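Local atomic coordinates of leucine aminopeptidase (Fimbriiglobus ruber, PDB entry 7D1B), a protein that probably catalyses the zinc-dependent cyclisation of N-terminal glutamine in peptides to pyroglutamate, as a glutaminyl cyclase built on the M28 aminopeptidase fold. Residues 152-157 with 316-321; 55-60 with 162-167; 76-81 with 129-134; 281-286 with 301-306. All coordinates share one frame; numbering follows the deposited sequence. Where two conformers were deposited one is given.

Contact 1 of 4, residues 152-157 with 316-321; sequences SANDGT and DKISGK. With ZN (zinc ion), chain B.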
loop_
_atom_site.group_PDB
_atom_site.type_symbol
_atom_site.label_atom_id
_atom_site.label_comp_id
_atom_site.label_asym_id
_atom_site.label_seq_id
_atom_site.Cartn_x
_atom_site.Cartn_y
_atom_site.Cartn_z
ATOM N N SER A 152 -7.491 -3.550 11.622
ATOM C CA SER A 152 -6.785 -2.696 10.662
ATOM C C SER A 152 -7.279 -2.897 9.219
ATOM O O SER A 152 -6.484 -2.924 8.291
ATOM C CB SER A 152 -5.274 -2.948 10.763
ATOM O OG SER A 152 -4.519 -1.913 10.186
ATOM N N ALA A 153 -8.597 -3.030 9.016
ATOM C CA ALA A 153 -9.092 -3.448 7.699
ATOM C C ALA A 153 -8.719 -2.468 6.589
ATOM O O ALA A 153 -8.352 -2.891 5.489
ATOM C CB ALA A 153 -10.602 -3.618 7.726
ATOM N N ASN A 154 -8.846 -1.167 6.837
ATOM C CA ASN A 154 -8.579 -0.150 5.826
ATOM C C ASN A 154 -7.145 0.364 5.882
ATOM O O ASN A 154 -6.831 1.366 5.246
ATOM C CB ASN A 154 -9.556 1.013 6.011
ATOM C CG ASN A 154 -9.635 1.937 4.799
ATOM O OD1 ASN A 154 -9.507 1.504 3.642
ATOM N ND2 ASN A 154 -9.870 3.219 5.059
ATOM N N ASP A 155 -6.274 -0.291 6.638
ATOM C CA ASP A 155 -4.979 0.273 6.994
ATOM C C ASP A 155 -3.955 -0.826 6.738
ATOM O O ASP A 155 -3.739 -1.713 7.573
ATOM C CB ASP A 155 -5.085 0.725 8.441
ATOM C CG ASP A 155 -3.850 1.435 8.950
ATOM O OD1 ASP A 155 -2.790 1.423 8.289
ATOM O OD2 ASP A 155 -3.936 2.011 10.082
ATOM N N GLY A 156 -3.360 -0.798 5.550
ATOM C CA GLY A 156 -2.512 -1.877 5.064
ATOM C C GLY A 156 -3.305 -3.018 4.462
ATOM O O GLY A 156 -3.110 -3.369 3.296
ATOM N N THR A 157 -4.240 -3.575 5.237
ATOM C CA THR A 157 -4.939 -4.786 4.823
ATOM C C THR A 157 -5.611 -4.573 3.478
ATOM O O THR A 157 -5.520 -5.422 2.586
ATOM C CB THR A 157 -5.975 -5.183 5.875
ATOM O OG1 THR A 157 -5.376 -5.135 7.173
ATOM C CG2 THR A 157 -6.470 -6.583 5.603
ATOM N N ASP A 316 -16.356 -4.497 7.341
ATOM C CA ASP A 316 -17.609 -3.869 6.929
ATOM C C ASP A 316 -17.454 -2.391 6.588
ATOM O O ASP A 316 -18.392 -1.797 6.041
ATOM C CB ASP A 316 -18.631 -3.994 8.046
ATOM C CG ASP A 316 -18.108 -3.446 9.339
ATOM O OD1 ASP A 316 -17.325 -4.155 10.004
ATOM O OD2 ASP A 316 -18.423 -2.286 9.655
ATOM N N LYS A 317 -16.296 -1.793 6.860
ATOM C CA LYS A 317 -16.051 -0.411 6.459
ATOM C C LYS A 317 -15.524 -0.296 5.037
ATOM O O LYS A 317 -15.386 0.819 4.529
ATOM C CB LYS A 317 -15.052 0.258 7.410
ATOM C CG LYS A 317 -15.426 0.168 8.886
ATOM C CD LYS A 317 -16.828 0.731 9.178
ATOM C CE LYS A 317 -17.137 0.757 10.675
ATOM N NZ LYS A 317 -17.034 -0.595 11.282
ATOM N N ILE A 318 -15.209 -1.404 4.397
ATOM C CA ILE A 318 -14.602 -1.379 3.072
ATOM C C ILE A 318 -15.692 -1.355 2.009
ATOM O O ILE A 318 -16.657 -2.120 2.084
ATOM C CB ILE A 318 -13.701 -2.605 2.874
ATOM C CG1 ILE A 318 -12.652 -2.694 3.986
ATOM C CG2 ILE A 318 -13.071 -2.578 1.480
ATOM C CD1 ILE A 318 -11.779 -1.447 4.130
ATOM N N SER A 319 -15.540 -0.490 1.016
ATOM C CA SER A 319 -16.424 -0.460 -0.142
ATOM C C SER A 319 -15.759 -1.190 -1.312
ATOM O O SER A 319 -14.690 -0.781 -1.781
ATOM C CB SER A 319 -16.707 0.989 -0.524
ATOM O OG SER A 319 -17.186 1.046 -1.854
ATOM N N GLY A 320 -16.402 -2.245 -1.811
ATOM C CA GLY A 320 -15.869 -2.919 -2.985
ATOM C C GLY A 320 -15.797 -2.018 -4.202
ATOM O O GLY A 320 -14.854 -2.104 -4.985
ATOM N N LYS A 321 -16.794 -1.141 -4.376
ATOM C CA LYS A 321 -16.760 -0.210 -5.497
ATOM C C LYS A 321 -15.571 0.734 -5.387
ATOM O O LYS A 321 -14.907 1.032 -6.384
ATOM C CB LYS A 321 -18.063 0.581 -5.571
ATOM C CG LYS A 321 -17.958 1.877 -6.412
ATOM C CD LYS A 321 -18.041 1.760 -7.927
ATOM C CE LYS A 321 -17.975 3.159 -8.529
ATOM N NZ LYS A 321 -17.491 3.142 -9.920
HETATM ZN ZN ZN B . -2.277 2.784 10.790
HETATM O O HOH W 1 -2.067 4.532 9.633
#
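Across this buried contact the backbones come nearest at Asn-154 and Ile-318, whose CA atoms lie 6.7 Å apart where the first turn of helix 153-167 faces the bend just before helix 320-336. Ile-318 does nearly all the touching with one methyl group. Its CG1 sits beside the backbone N (chi1 -55°), and a second turn at chi2 (-56°) swings CD1 in toward the helix start. There CD1 is 3.8 Å from Asn-154 CB and equally close to the amide OD1, while the carbonyl O of Ala-153 is 4.0 Å from the same methyl. Ala-153 CB adds a looser apolar contact, and Val-58 of helix 51-63 packs on Ile-318 as well. The Asn-154 amide is held by other partners: OD1 accepts from Ala-236 N, and ND2 is hydrogen-bonded to His-237 ND1. The turn so packed carries a ligand of the single zinc site of this M28-type enzyme. Asp-155 OD2 binds the zinc ion at 2.0 Å, together with Glu-188, His-309 and water 1. OD1 of the same carboxylate stays 2.9 Å from the zinc ion and is hydrogen-bonded to His-130, a second-shell residue that probably helps to orient the ligand. Within the turn, Ser-152 OG donates to Asp-155 O at 2.7 Å, in the carbonyl plane and on a lone pair. Ser-152 O takes Asp-155 N and Thr-157 OG1 from opposite faces of its plane. On the other segment Lys-317 NZ forms a 2.7 Å salt bridge with Asp-316 OD2, and Ser-319 OG caps Gln-322 N at the start of helix 320-336.

Contact 2 of 4, residues 55-60 with 162-167; sequences VKYVQQ and LMMELA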
loop_
_atom_site.group_PDB
_atom_site.type_symbol
_atom_site.label_atom_id
_atom_site.label_comp_id
_atom_site.label_asym_id
_atom_site.label_seq_id
_atom_site.Cartn_x
_atom_site.Cartn_y
_atom_site.Cartn_z
ATOM N N VAL A 55 -13.498 -7.387 -1.487
ATOM C CA VAL A 55 -13.866 -7.296 -0.074
ATOM C C VAL A 55 -13.633 -8.626 0.633
ATOM O O VAL A 55 -13.201 -8.658 1.798
ATOM C CB VAL A 55 -15.312 -6.800 0.085
ATOM C CG1 VAL A 55 -15.756 -6.901 1.532
ATOM C CG2 VAL A 55 -15.424 -5.376 -0.414
ATOM N N LYS A 56 -13.914 -9.742 -0.055
ATOM C CA LYS A 56 -13.666 -11.057 0.526
ATOM C C LYS A 56 -12.201 -11.226 0.893
ATOM O O LYS A 56 -11.884 -11.849 1.906
ATOM C CB LYS A 56 -14.119 -12.157 -0.436
ATOM C CG LYS A 56 -13.806 -13.586 0.008
ATOM C CD LYS A 56 -14.114 -14.611 -1.094
ATOM C CE LYS A 56 -13.041 -14.595 -2.185
ATOM N NZ LYS A 56 -13.286 -15.565 -3.294
ATOM N N TYR A 57 -11.291 -10.689 0.081
ATOM C CA TYR A 57 -9.873 -10.775 0.432
ATOM C C TYR A 57 -9.553 -9.943 1.674
ATOM O O TYR A 57 -8.728 -10.359 2.498
ATOM C CB TYR A 57 -8.992 -10.386 -0.760
ATOM C CG TYR A 57 -9.008 -11.385 -1.888
ATOM C CD1 TYR A 57 -9.048 -12.745 -1.630
ATOM C CD2 TYR A 57 -8.968 -10.967 -3.211
ATOM C CE1 TYR A 57 -9.046 -13.664 -2.658
ATOM C CE2 TYR A 57 -8.963 -11.876 -4.250
ATOM C CZ TYR A 57 -9.017 -13.225 -3.973
ATOM O OH TYR A 57 -9.022 -14.152 -4.996
ATOM N N VAL A 58 -10.192 -8.774 1.836
ATOM C CA VAL A 58 -10.024 -8.048 3.103
ATOM C C VAL A 58 -10.467 -8.923 4.271
ATOM O O VAL A 58 -9.776 -9.032 5.295
ATOM C CB VAL A 58 -10.783 -6.710 3.114
ATOM C CG1 VAL A 58 -10.607 -6.040 4.478
ATOM C CG2 VAL A 58 -10.297 -5.796 2.006
ATOM N N GLN A 59 -11.655 -9.524 4.147
ATOM C CA GLN A 59 -12.172 -10.365 5.221
ATOM C C GLN A 59 -11.232 -11.530 5.502
ATOM O O GLN A 59 -11.006 -11.888 6.662
ATOM C CB GLN A 59 -13.557 -10.880 4.840
ATOM C CG GLN A 59 -14.237 -11.653 5.960
ATOM C CD GLN A 59 -14.671 -10.736 7.084
ATOM O OE1 GLN A 59 -15.442 -9.798 6.860
ATOM N NE2 GLN A 59 -14.172 -10.986 8.291
ATOM N N GLN A 60 -10.685 -12.146 4.457
ATOM C CA GLN A 60 -9.797 -13.290 4.647
ATOM C C GLN A 60 -8.554 -12.900 5.436
ATOM O O GLN A 60 -8.136 -13.598 6.383
ATOM C CB GLN A 60 -9.405 -13.850 3.281
ATOM C CG GLN A 60 -8.436 -15.006 3.370
ATOM C CD GLN A 60 -8.011 -15.561 2.022
ATOM O OE1 GLN A 60 -8.462 -15.101 0.964
ATOM N NE2 GLN A 60 -7.134 -16.563 2.054
ATOM N N LEU A 162 -6.415 -5.428 -2.296
ATOM C CA LEU A 162 -6.551 -4.934 -3.656
ATOM C C LEU A 162 -5.491 -5.551 -4.551
ATOM O O LEU A 162 -5.777 -5.898 -5.696
ATOM C CB LEU A 162 -6.518 -3.407 -3.696
ATOM C CG LEU A 162 -6.662 -2.814 -5.114
ATOM C CD1 LEU A 162 -7.949 -3.304 -5.813
ATOM C CD2 LEU A 162 -6.651 -1.298 -5.063
ATOM N N MET A 163 -4.262 -5.728 -4.043
ATOM C CA MET A 163 -3.253 -6.453 -4.816
ATOM C C MET A 163 -3.709 -7.876 -5.119
ATOM O O MET A 163 -3.493 -8.378 -6.230
ATOM C CB MET A 163 -1.918 -6.489 -4.076
ATOM C CG MET A 163 -1.217 -5.173 -3.938
ATOM S SD MET A 163 0.178 -5.402 -2.855
ATOM C CE MET A 163 0.744 -3.703 -2.695
ATOM N N MET A 164 -4.333 -8.547 -4.140
ATOM C CA MET A 164 -4.855 -9.892 -4.399
ATOM C C MET A 164 -5.878 -9.873 -5.526
ATOM O O MET A 164 -5.870 -10.753 -6.387
ATOM C CB MET A 164 -5.460 -10.479 -3.128
ATOM C CG MET A 164 -4.435 -10.808 -2.056
ATOM S SD MET A 164 -5.184 -11.495 -0.553
ATOM C CE MET A 164 -5.480 -13.171 -1.107
ATOM N N GLU A 165 -6.771 -8.882 -5.531
ATOM C CA GLU A 165 -7.737 -8.777 -6.624
ATOM C C GLU A 165 -7.035 -8.494 -7.950
ATOM O O GLU A 165 -7.301 -9.152 -8.963
ATOM C CB GLU A 165 -8.804 -7.722 -6.325
ATOM C CG GLU A 165 -9.734 -7.462 -7.519
ATOM C CD GLU A 165 -10.503 -8.696 -7.979
ATOM O OE1 GLU A 165 -10.688 -9.612 -7.155
ATOM O OE2 GLU A 165 -10.936 -8.721 -9.168
ATOM N N LEU A 166 -6.139 -7.505 -7.964
ATOM C CA LEU A 166 -5.450 -7.134 -9.194
ATOM C C LEU A 166 -4.690 -8.308 -9.779
ATOM O O LEU A 166 -4.575 -8.427 -11.008
ATOM C CB LEU A 166 -4.481 -5.973 -8.936
ATOM C CG LEU A 166 -5.110 -4.606 -8.683
ATOM C CD1 LEU A 166 -4.033 -3.615 -8.276
ATOM C CD2 LEU A 166 -5.856 -4.117 -9.905
ATOM N N ALA A 167 -4.152 -9.179 -8.925
ATOM C CA ALA A 167 -3.383 -10.315 -9.414
ATOM C C ALA A 167 -4.174 -11.209 -10.361
ATOM O O ALA A 167 -3.569 -11.876 -11.193
ATOM C CB ALA A 167 -2.866 -11.127 -8.230
#
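The phenol ring of Tyr-57 presents one face to the bent side chain of Met-164. Met-164 CB stands over that face in a CH-pi contact, 4.0 Å from the ring centroid and 29° off the normal. The thioether stays on the same side of the ring plane: SD is 4.6 Å from the centroid in an oblique Met-aromatic contact, and the bend at chi3 (78°) brings CE, still on that side, to 3.6 Å from Tyr-57 CD1. Gln-60, extended from the next turn, meets the Met-164 chain at about a right angle, its OE1 4.1 Å from CE. Glu-165 OE1 comes equally near Tyr-57 CE2, yet this carboxylate is held chiefly by a salt bridge to Arg-53. Tyr-57 OH is hydrogen-bonded to His-168. A serine in place of Tyr-57 would probably open a gap along the Met-164 side chain and leave His-168 without its phenolic mate. Segments 55-60 and 162-167, of helices 51-63 and 153-167, run at 132°, their axes 8.9 Å apart at closest approach. Helix 72-87 packs beside both: His-84 meets the Tyr-57 ring edge-to-face, Leu-81 touches Met-164 and Val-80 touches Gln-60, while Met-323 of helix 320-336 lies against Val-58 and Leu-162.

Contact 3 of 4, residues 76-81 with 129-134; sequences KQQEVL and SHYDTR
Tyr-131, in the loop that leaves the C-terminal end of sheet strand 123-130 for the zinc site, is gripped by Gln-77, Gln-78 and Leu-81 of helix 72-87. The firm link is from Gln-77 NE2 to the backbone O of Tyr-131, 2.9 Å long and nearly straight at 164°. The acceptor lies close to the amide plane, but the nitrogen stands above the carbonyl plane of Tyr-131. Water 2 lies within hydrogen-bonding distance of both Gln-77 OE1 and the same carbonyl. Tyr-131 carries its ring between the backbone N and the carbonyl carbon (chi1 74°), which turns it toward the Gln-77 amide; the amide meets it obliquely, the two planes 32° apart and Tyr-131 CD2 3.5 Å from Gln-77 NE2. Leu-81 CD1 meets the ring at its edge, 3.7 Å from Tyr-131 CD2. At the phenol end Gln-78 NE2 makes a weak, bent bond of 3.2 Å to Tyr-131 OH, whose stronger partner is Thr-111 O on strand 108-117. Beside the tyrosine, His-130 ND1 donates to Asp-132 OD1 at 2.8 Å; the acceptor is in the imidazole plane, whereas the nitrogen approaches from above the carboxylate. This probably fixes the rotation of the imidazole. His-130, Tyr-131 and Asp-132 thus form the His-X-Asp motif of M28 peptidases, whose histidine binds a second zinc ion in the dinuclear aminopeptidases.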
loop_
_atom_site.group_PDB
_atom_site.type_symbol
_atom_site.label_atom_id
_atom_site.label_comp_id
_atom_site.label_asym_id
_atom_site.label_seq_id
_atom_site.Cartn_x
_atom_site.Cartn_y
_atom_site.Cartn_z
ATOM N N LYS A 76 1.511 -16.351 8.663
ATOM C CA LYS A 76 0.382 -16.910 7.915
ATOM C C LYS A 76 -0.007 -16.014 6.747
ATOM O O LYS A 76 -0.253 -16.497 5.641
ATOM C CB LYS A 76 -0.808 -17.118 8.847
ATOM C CG LYS A 76 -2.059 -17.632 8.151
ATOM C CD LYS A 76 -1.874 -19.006 7.556
ATOM C CE LYS A 76 -3.197 -19.522 7.004
ATOM N NZ LYS A 76 -3.076 -20.877 6.406
ATOM N N GLN A 77 -0.083 -14.705 6.983
ATOM C CA GLN A 77 -0.391 -13.778 5.895
ATOM C C GLN A 77 0.616 -13.904 4.760
ATOM O O GLN A 77 0.243 -13.865 3.573
ATOM C CB GLN A 77 -0.411 -12.346 6.432
ATOM C CG GLN A 77 -0.482 -11.290 5.360
ATOM C CD GLN A 77 -0.647 -9.903 5.915
ATOM O OE1 GLN A 77 -1.494 -9.174 5.436
ATOM N NE2 GLN A 77 0.214 -9.494 6.879
ATOM N N GLN A 78 1.905 -14.002 5.102
ATOM C CA GLN A 78 2.926 -14.140 4.064
ATOM C C GLN A 78 2.701 -15.391 3.223
ATOM O O GLN A 78 2.845 -15.358 1.991
ATOM C CB GLN A 78 4.316 -14.162 4.692
ATOM C CG GLN A 78 4.710 -12.816 5.266
ATOM C CD GLN A 78 5.845 -12.927 6.262
ATOM O OE1 GLN A 78 6.349 -14.019 6.521
ATOM N NE2 GLN A 78 6.267 -11.807 6.815
ATOM N N GLU A 79 2.313 -16.496 3.870
ATOM C CA GLU A 79 2.051 -17.730 3.128
ATOM C C GLU A 79 0.849 -17.566 2.203
ATOM O O GLU A 79 0.889 -17.968 1.027
ATOM C CB GLU A 79 1.818 -18.881 4.099
ATOM C CG GLU A 79 3.065 -19.210 4.918
ATOM C CD GLU A 79 2.832 -20.153 6.097
ATOM O OE1 GLU A 79 1.664 -20.409 6.465
ATOM O OE2 GLU A 79 3.839 -20.629 6.667
ATOM N N VAL A 80 -0.240 -16.993 2.727
ATOM C CA VAL A 80 -1.447 -16.783 1.928
ATOM C C VAL A 80 -1.128 -15.936 0.704
ATOM O O VAL A 80 -1.503 -16.268 -0.431
ATOM C CB VAL A 80 -2.542 -16.134 2.796
ATOM C CG1 VAL A 80 -3.691 -15.639 1.931
ATOM C CG2 VAL A 80 -3.035 -17.102 3.872
ATOM N N LEU A 81 -0.450 -14.808 0.923
ATOM C CA LEU A 81 -0.158 -13.895 -0.175
ATOM C C LEU A 81 0.798 -14.513 -1.180
ATOM O O LEU A 81 0.611 -14.356 -2.396
ATOM C CB LEU A 81 0.413 -12.586 0.367
ATOM C CG LEU A 81 -0.608 -11.749 1.147
ATOM C CD1 LEU A 81 0.087 -10.652 1.912
ATOM C CD2 LEU A 81 -1.665 -11.143 0.234
ATOM N N SER A 129 1.980 -1.066 -0.348
ATOM C CA SER A 129 1.119 -0.961 0.824
ATOM C C SER A 129 1.925 -1.530 1.976
ATOM O O SER A 129 2.751 -2.409 1.758
ATOM C CB SER A 129 -0.127 -1.831 0.621
ATOM O OG SER A 129 -0.989 -1.789 1.737
ATOM N N HIS A 130 1.650 -1.080 3.204
ATOM C CA HIS A 130 2.154 -1.861 4.333
ATOM C C HIS A 130 1.241 -3.060 4.556
ATOM O O HIS A 130 0.116 -3.111 4.046
ATOM C CB HIS A 130 2.384 -1.013 5.598
ATOM C CG HIS A 130 1.169 -0.789 6.457
ATOM N ND1 HIS A 130 1.031 -1.371 7.702
ATOM C CD2 HIS A 130 0.093 0.019 6.302
ATOM C CE1 HIS A 130 -0.092 -0.950 8.261
ATOM N NE2 HIS A 130 -0.682 -0.108 7.432
ATOM N N TYR A 131 1.734 -4.053 5.300
ATOM C CA TYR A 131 0.891 -5.194 5.617
ATOM C C TYR A 131 1.058 -5.687 7.050
ATOM O O TYR A 131 0.355 -6.621 7.440
ATOM C CB TYR A 131 0.993 -6.338 4.588
ATOM C CG TYR A 131 2.240 -7.210 4.589
ATOM C CD1 TYR A 131 3.503 -6.733 4.939
ATOM C CD2 TYR A 131 2.144 -8.521 4.174
ATOM C CE1 TYR A 131 4.629 -7.570 4.899
ATOM C CE2 TYR A 131 3.249 -9.355 4.132
ATOM C CZ TYR A 131 4.489 -8.881 4.496
ATOM O OH TYR A 131 5.561 -9.743 4.440
ATOM N N ASP A 132 1.937 -5.087 7.850
ATOM C CA ASP A 132 1.873 -5.314 9.288
ATOM C C ASP A 132 0.664 -4.579 9.849
ATOM O O ASP A 132 0.200 -3.592 9.285
ATOM C CB ASP A 132 3.158 -4.842 9.969
ATOM C CG ASP A 132 3.346 -3.333 9.884
ATOM O OD1 ASP A 132 3.263 -2.760 8.763
ATOM O OD2 ASP A 132 3.614 -2.712 10.938
ATOM N N THR A 133 0.137 -5.059 10.966
ATOM C CA THR A 133 -0.949 -4.352 11.630
ATOM C C THR A 133 -0.445 -3.759 12.934
ATOM O O THR A 133 0.377 -4.361 13.640
ATOM C CB THR A 133 -2.199 -5.217 11.832
ATOM O OG1 THR A 133 -1.904 -6.358 12.656
ATOM C CG2 THR A 133 -2.760 -5.686 10.486
ATOM N N ARG A 134 -0.942 -2.577 13.257
ATOM C CA ARG A 134 -0.511 -1.885 14.459
ATOM C C ARG A 134 -0.869 -2.719 15.690
ATOM O O ARG A 134 -1.944 -3.323 15.738
ATOM C CB ARG A 134 -1.234 -0.548 14.537
ATOM C CG ARG A 134 -0.601 0.444 15.479
ATOM C CD ARG A 134 -1.384 1.757 15.462
ATOM N NE ARG A 134 -0.825 2.710 16.403
ATOM C CZ ARG A 134 0.036 3.681 16.113
ATOM N NH1 ARG A 134 0.499 4.450 17.098
ATOM N NH2 ARG A 134 0.463 3.870 14.869
HETATM O O HOH W 2 -2.606 -7.026 6.498
#

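Contact 4 of 4, residues 281-286 with 301-306; sequences TDVLDD and IDFDYK
Val-283 puts CG1 squarely over the ring of Phe-303, 4.2 Å from the centroid and only 7° off the normal, a CH-pi contact at the centre of the face. Its second methyl, CG2, approaches the ring atom Phe-303 CD2 at 3.7 Å. Val-283 CG1, anti to the backbone N (chi1 -176°), also reaches Ile-301 CD1 at 4.0 Å. The same Ile-301 CD1 touches Asp-285 as well, 3.9 Å from its OD2. Two loops are joined here, the one entering helix 287-292 and the one following strand 297-300, an edge strand of the central sheet; Phe-303 lies on the active-site side, its side chain about 7 Å from the bound zinc ion. The Phe-303 ring is carried by a type I beta turn from Asp-302 to Tyr-305, closed by Tyr-305 N to Asp-302 O. An Asx turn reinforces it: Asp-302 OD1 accepts from Asp-304 N at 3.0 Å, with the donor above the carboxylate plane. On the other loop Asp-285 OD1 takes the backbone N of Asp-286 on its anti side, at 2.9 Å. An alanine at Asp-285 is likely to leave that N-H without its side-chain acceptor and to open a gap beside the Ile-301 methyl. Farther out, Asp-302 OD2 is hydrogen-bonded to Arg-241 N and His-237 NE2, Arg-279 bonds to Phe-303 O, and Glu-245 accepts from Val-283 N.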
loop_
_atom_site.group_PDB
_atom_site.type_symbol
_atom_site.label_atom_id
_atom_site.label_comp_id
_atom_site.label_asym_id
_atom_site.label_seq_id
_atom_site.Cartn_x
_atom_site.Cartn_y
_atom_site.Cartn_z
ATOM N N THR A 281 -2.061 18.233 6.651
ATOM C CA THR A 281 -1.829 18.685 5.291
ATOM C C THR A 281 -0.792 17.796 4.610
ATOM O O THR A 281 -0.932 17.471 3.425
ATOM C CB THR A 281 -1.405 20.168 5.341
ATOM O OG1 THR A 281 -2.424 20.949 5.993
ATOM C CG2 THR A 281 -1.190 20.734 3.970
ATOM N N ASP A 282 0.241 17.386 5.364
ATOM C CA ASP A 282 1.330 16.535 4.913
ATOM C C ASP A 282 1.347 15.299 5.794
ATOM O O ASP A 282 1.188 15.397 7.016
ATOM C CB ASP A 282 2.670 17.265 5.046
ATOM C CG ASP A 282 2.834 18.408 4.038
ATOM O OD1 ASP A 282 1.919 18.663 3.220
ATOM O OD2 ASP A 282 3.897 19.048 4.059
ATOM N N VAL A 283 1.531 14.139 5.174
ATOM C CA VAL A 283 1.369 12.858 5.852
ATOM C C VAL A 283 2.656 12.067 5.689
ATOM O O VAL A 283 3.021 11.701 4.568
ATOM C CB VAL A 283 0.169 12.069 5.297
ATOM C CG1 VAL A 283 -0.018 10.776 6.102
ATOM C CG2 VAL A 283 -1.113 12.910 5.317
ATOM N N LEU A 284 3.341 11.798 6.793
ATOM C CA LEU A 284 4.457 10.860 6.754
ATOM C C LEU A 284 3.909 9.457 6.521
ATOM O O LEU A 284 2.950 9.036 7.180
ATOM C CB LEU A 284 5.223 10.907 8.073
ATOM C CG LEU A 284 5.915 12.241 8.363
ATOM C CD1 LEU A 284 6.483 12.216 9.764
ATOM C CD2 LEU A 284 6.998 12.510 7.319
ATOM N N ASP A 285 4.519 8.724 5.598
ATOM C CA ASP A 285 4.021 7.397 5.274
ATOM C C ASP A 285 5.146 6.642 4.566
ATOM O O ASP A 285 6.282 7.127 4.447
ATOM C CB ASP A 285 2.737 7.514 4.444
ATOM C CG ASP A 285 1.777 6.378 4.659
ATOM O OD1 ASP A 285 2.173 5.315 5.175
ATOM O OD2 ASP A 285 0.582 6.536 4.279
ATOM N N ASP A 286 4.834 5.436 4.090
ATOM C CA ASP A 286 5.835 4.599 3.443
ATOM C C ASP A 286 6.383 5.192 2.152
ATOM O O ASP A 286 7.407 4.701 1.665
ATOM C CB ASP A 286 5.255 3.204 3.184
ATOM C CG ASP A 286 5.264 2.308 4.413
ATOM O OD1 ASP A 286 6.292 2.266 5.138
ATOM O OD2 ASP A 286 4.264 1.591 4.615
ATOM N N ILE A 301 -4.519 8.201 -0.312
ATOM C CA ILE A 301 -4.899 8.148 1.094
ATOM C C ILE A 301 -6.036 9.127 1.333
ATOM O O ILE A 301 -6.080 10.211 0.745
ATOM C CB ILE A 301 -3.674 8.481 1.988
ATOM C CG1 ILE A 301 -4.013 8.432 3.488
ATOM C CG2 ILE A 301 -3.045 9.837 1.612
ATOM C CD1 ILE A 301 -2.783 8.422 4.389
ATOM N N ASP A 302 -6.934 8.767 2.255
ATOM C CA ASP A 302 -7.842 9.728 2.873
ATOM C C ASP A 302 -7.520 9.704 4.363
ATOM O O ASP A 302 -7.998 8.834 5.102
ATOM C CB ASP A 302 -9.303 9.381 2.619
ATOM C CG ASP A 302 -10.260 10.313 3.328
ATOM O OD1 ASP A 302 -9.803 11.275 4.002
ATOM O OD2 ASP A 302 -11.491 10.071 3.179
ATOM N N PHE A 303 -6.716 10.675 4.808
ATOM C CA PHE A 303 -6.252 10.630 6.183
ATOM C C PHE A 303 -7.344 11.014 7.166
ATOM O O PHE A 303 -7.116 10.919 8.372
ATOM C CB PHE A 303 -5.004 11.519 6.317
ATOM C CG PHE A 303 -4.152 11.250 7.550
ATOM C CD1 PHE A 303 -4.031 9.980 8.128
ATOM C CD2 PHE A 303 -3.463 12.301 8.132
ATOM C CE1 PHE A 303 -3.224 9.778 9.254
ATOM C CE2 PHE A 303 -2.662 12.098 9.257
ATOM C CZ PHE A 303 -2.544 10.840 9.808
ATOM N N ASP A 304 -8.519 11.427 6.686
ATOM C CA ASP A 304 -9.656 11.673 7.561
ATOM C C ASP A 304 -10.534 10.445 7.777
ATOM O O ASP A 304 -11.595 10.557 8.401
ATOM C CB ASP A 304 -10.471 12.863 7.052
ATOM C CG ASP A 304 -9.697 14.157 7.115
ATOM O OD1 ASP A 304 -8.949 14.360 8.101
ATOM O OD2 ASP A 304 -9.818 14.963 6.168
ATOM N N TYR A 305 -10.101 9.270 7.326
ATOM C CA TYR A 305 -10.838 8.042 7.586
ATOM C C TYR A 305 -11.288 7.997 9.042
ATOM O O TYR A 305 -10.473 8.096 9.966
ATOM C CB TYR A 305 -9.920 6.862 7.313
ATOM C CG TYR A 305 -10.500 5.507 7.643
ATOM C CD1 TYR A 305 -11.786 5.148 7.235
ATOM C CD2 TYR A 305 -9.747 4.568 8.346
ATOM C CE1 TYR A 305 -12.296 3.879 7.512
ATOM C CE2 TYR A 305 -10.246 3.309 8.624
ATOM C CZ TYR A 305 -11.518 2.964 8.201
ATOM O OH TYR A 305 -12.028 1.705 8.437
ATOM N N LYS A 306 -12.592 7.822 9.245
ATOM C CA LYS A 306 -13.150 8.025 10.573
ATOM C C LYS A 306 -12.833 6.896 11.539
ATOM O O LYS A 306 -12.956 7.097 12.746
ATOM C CB LYS A 306 -14.661 8.271 10.528
ATOM C CG LYS A 306 -15.479 7.100 10.111
ATOM C CD LYS A 306 -16.961 7.455 10.084
ATOM C CE LYS A 306 -17.252 8.484 9.002
ATOM N NZ LYS A 306 -18.721 8.650 8.794
#

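Contacts 1 and 2 share helix 153-167, touch through Val-58 and Ile-318, and have centres 10 Å apart. Centre to centre, contact 3 lies 12 Å from contact 2 and 14 Å from contact 1; its helix 72-87 adjoins helices 51-63 and 153-167. The centre of contact 4 is 15 Å from that of contact 1, 20 Å from contact 3 and 22 Å from contact 2, yet Tyr-305 touches Asn-154 and Lys-317 of contact 1, and Asp-286 touches His-130 of contact 3. Along the chain, contact 3 falls between the two segments of contact 2 and contact 4 between those of contact 1, while contacts 1 and 2 interleave. Helix packing thus adjoins the zinc-ligand turn, with contacts 3 and 4 bringing in loops near the zinc ion.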